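Side-chain contact in peptidoglycan glycosyltransferase (Atopobium parvulum, PDB 4OVD), which is a penicillin-binding protein, with a dimerisation domain and a transpeptidase-type domain built round an antiparallel sheet: residues A512-I517 with V544-F549. Numbering follows the deposited sequence.
Sequences ASFCGI and VVFSQF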
ATOM      1  N   ALA A 512       4.509  12.271  -3.022  1.00 34.54           N
ATOM      2  CA  ALA A 512       3.140  12.647  -3.372  1.00 34.08           C
ATOM      3  C   ALA A 512       2.383  11.363  -3.521  1.00 33.14           C
ATOM      4  O   ALA A 512       2.697  10.581  -4.415  1.00 34.95           O
ATOM      5  CB  ALA A 512       3.103  13.416  -4.689  1.00 35.23           C
ATOM      6  N   SER A 513       1.288  11.248  -2.783  1.00 32.73           N
ATOM      7  CA  SER A 513       0.485  10.022  -2.739  1.00 31.69           C
ATOM      8  C   SER A 513      -0.973  10.266  -2.906  1.00 32.43           C
ATOM      9  O   SER A 513      -1.454  11.352  -2.622  1.00 32.57           O
ATOM     10  CB  SER A 513       0.575   9.456  -1.335  1.00 32.04           C
ATOM     11  OG  SER A 513       1.916   9.085  -1.107  1.00 39.62           O
ATOM     12  N   PHE A 514      -1.650   9.281  -3.451  1.00 31.39           N
ATOM     13  CA  PHE A 514      -3.053   9.313  -3.491  1.00 31.08           C
ATOM     14  C   PHE A 514      -3.550   7.875  -3.216  1.00 37.32           C
ATOM     15  O   PHE A 514      -3.058   6.948  -3.845  1.00 38.03           O
ATOM     16  CB  PHE A 514      -3.629   9.776  -4.826  1.00 32.51           C
ATOM     17  CG  PHE A 514      -5.120   9.858  -4.789  1.00 28.19           C
ATOM     18  CD1 PHE A 514      -5.715  10.931  -4.228  1.00 31.41           C
ATOM     19  CD2 PHE A 514      -5.908   8.830  -5.241  1.00 33.63           C
ATOM     20  CE1 PHE A 514      -7.126  11.002  -4.185  1.00 33.66           C
ATOM     21  CE2 PHE A 514      -7.319   8.884  -5.225  1.00 33.14           C
ATOM     22  CZ  PHE A 514      -7.896   9.978  -4.700  1.00 31.65           C
ATOM     23  N   CYS A 515      -4.537   7.722  -2.335  1.00 33.47           N
ATOM     24  CA  CYS A 515      -5.115   6.415  -2.087  1.00 33.15           C
ATOM     25  C   CYS A 515      -6.620   6.589  -2.277  1.00 37.63           C
ATOM     26  O   CYS A 515      -7.218   7.454  -1.616  1.00 37.93           O
ATOM     27  CB  CYS A 515      -4.831   5.896  -0.682  1.00 36.66           C
ATOM     28  SG  CYS A 515      -5.269   4.097  -0.571  1.00 47.28           S
ATOM     29  N   GLY A 516      -7.219   5.813  -3.175  1.00 35.69           N
ATOM     30  CA  GLY A 516      -8.668   5.921  -3.460  1.00 41.20           C
ATOM     31  C   GLY A 516      -9.395   4.604  -3.594  1.00 37.19           C
ATOM     32  O   GLY A 516      -8.809   3.598  -3.923  1.00 33.87           O
ATOM     33  N   ILE A 517     -10.689   4.637  -3.332  1.00 35.68           N
ATOM     34  CA  ILE A 517     -11.546   3.483  -3.333  1.00 37.35           C
ATOM     35  C   ILE A 517     -12.567   3.782  -4.412  1.00 38.67           C
ATOM     36  O   ILE A 517     -13.183   4.847  -4.401  1.00 35.95           O
ATOM     37  CB  ILE A 517     -12.246   3.385  -1.957  1.00 39.23           C
ATOM     38  CG1 ILE A 517     -11.209   3.279  -0.838  1.00 41.40           C
ATOM     39  CG2 ILE A 517     -13.178   2.189  -1.917  1.00 40.06           C
ATOM     40  CD1 ILE A 517     -11.652   3.656   0.578  1.00 42.30           C
ATOM     41  N   VAL A 544      -3.786  12.376 -10.445  1.00 39.86           N
ATOM     42  CA  VAL A 544      -3.976  12.276 -11.912  1.00 39.70           C
ATOM     43  C   VAL A 544      -3.665  10.874 -12.407  1.00 47.75           C
ATOM     44  O   VAL A 544      -4.421  10.288 -13.201  1.00 40.14           O
ATOM     45  CB  VAL A 544      -3.118  13.310 -12.661  1.00 42.22           C
ATOM     46  CG1 VAL A 544      -3.156  13.093 -14.167  1.00 46.42           C
ATOM     47  CG2 VAL A 544      -3.578  14.714 -12.345  1.00 42.93           C
ATOM     48  N   VAL A 545      -2.578  10.296 -11.888  1.00 38.91           N
ATOM     49  CA  VAL A 545      -2.205   8.956 -12.241  1.00 37.23           C
ATOM     50  C   VAL A 545      -3.290   7.997 -11.779  1.00 36.54           C
ATOM     51  O   VAL A 545      -3.661   7.085 -12.501  1.00 41.62           O
ATOM     52  CB  VAL A 545      -0.847   8.565 -11.591  1.00 40.92           C
ATOM     53  CG1 VAL A 545      -0.524   7.117 -11.850  1.00 41.44           C
ATOM     54  CG2 VAL A 545       0.273   9.466 -12.084  1.00 43.14           C
ATOM     55  N   PHE A 546      -3.811   8.191 -10.592  1.00 38.07           N
ATOM     56  CA  PHE A 546      -4.887   7.312 -10.091  1.00 42.27           C
ATOM     57  C   PHE A 546      -6.107   7.292 -11.026  1.00 38.31           C
ATOM     58  O   PHE A 546      -6.685   6.214 -11.294  1.00 39.41           O
ATOM     59  CB  PHE A 546      -5.337   7.759  -8.698  1.00 38.01           C
ATOM     60  CG  PHE A 546      -6.621   7.100  -8.211  1.00 40.27           C
ATOM     61  CD1 PHE A 546      -7.843   7.502  -8.699  1.00 35.78           C
ATOM     62  CD2 PHE A 546      -6.598   6.113  -7.213  1.00 39.20           C
ATOM     63  CE1 PHE A 546      -9.015   6.927  -8.242  1.00 40.95           C
ATOM     64  CE2 PHE A 546      -7.771   5.549  -6.730  1.00 40.08           C
ATOM     65  CZ  PHE A 546      -8.987   5.961  -7.233  1.00 42.77           C
ATOM     66  N   SER A 547      -6.543   8.465 -11.480  1.00 40.42           N
ATOM     67  CA  SER A 547      -7.733   8.516 -12.325  1.00 47.49           C
ATOM     68  C   SER A 547      -7.606   7.631 -13.542  1.00 44.16           C
ATOM     69  O   SER A 547      -8.552   6.945 -13.875  1.00 45.17           O
ATOM     70  CB  SER A 547      -8.171   9.943 -12.753  1.00 52.37           C
ATOM     71  OG  SER A 547      -7.136  10.649 -13.409  1.00 65.86           O
ATOM     72  N   GLN A 548      -6.447   7.648 -14.187  1.00 46.87           N
ATOM     73  CA  GLN A 548      -6.202   6.816 -15.349  1.00 49.59           C
ATOM     74  C   GLN A 548      -5.981   5.340 -14.989  1.00 51.79           C
ATOM     75  O   GLN A 548      -6.594   4.446 -15.572  1.00 51.44           O
ATOM     76  CB  GLN A 548      -5.024   7.359 -16.163  1.00 54.13           C
ATOM     77  CG  GLN A 548      -4.587   6.444 -17.320  1.00 66.43           C
ATOM     78  CD  GLN A 548      -5.656   6.105 -18.392  1.00 78.83           C
ATOM     79  OE1 GLN A 548      -5.424   5.228 -19.251  1.00 95.85           O
ATOM     80  NE2 GLN A 548      -6.792   6.792 -18.369  1.00 73.64           N
ATOM     81  N   PHE A 549      -5.168   5.044 -13.983  1.00 44.60           N
ATOM     82  CA  PHE A 549      -4.957   3.679 -13.696  1.00 41.97           C
ATOM     83  C   PHE A 549      -6.171   2.978 -13.014  1.00 43.16           C
ATOM     84  O   PHE A 549      -6.504   1.817 -13.290  1.00 45.70           O
ATOM     85  CB  PHE A 549      -3.673   3.500 -12.879  1.00 40.02           C
ATOM     86  CG  PHE A 549      -3.442   2.107 -12.503  1.00 41.11           C
ATOM     87  CD1 PHE A 549      -2.984   1.202 -13.434  1.00 45.20           C
ATOM     88  CD2 PHE A 549      -3.691   1.678 -11.209  1.00 46.73           C
ATOM     89  CE1 PHE A 549      -2.797  -0.123 -13.104  1.00 47.36           C
ATOM     90  CE2 PHE A 549      -3.526   0.364 -10.874  1.00 43.22           C
ATOM     91  CZ  PHE A 549      -3.066  -0.541 -11.820  1.00 49.23           C
TER
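F514 drives one edge of its ring into a face of F546, a T-shaped (edge-to-face) pair with centroids 4.7 Å apart and planes at 71°. The leading edge is CD2 and CE2: F514 CD2 comes to 3.4 Å from F546 CD2, while F514 CE2 sits above the middle of the F546 ring. Both side chains carry CG anti to the backbone N (chi1 -177° for F514 and 168° for F546), which extends each ring into the gap between strand and helix, where the axes of segments 512-517 and 544-549 come within 8.8 Å. Further along the strand G516 takes the end of the same F546 ring: its CA lies 3.4 Å from F546 CE2, an oblique approach, and its O meets the ring edge in plane at 3.6 Å from that same CE2. Lacking a side chain, G516 lets the ring come this close to the backbone. All four touching residues are buried, and the side-chain part of the contact is ring against ring. In the transpeptidase domain the pair packs helix 542-556 against strand 510-518 of the five-stranded sheet; F546 also touches V527 of neighbouring strand 525-532, and V545 and F549 pack against helix 225-242.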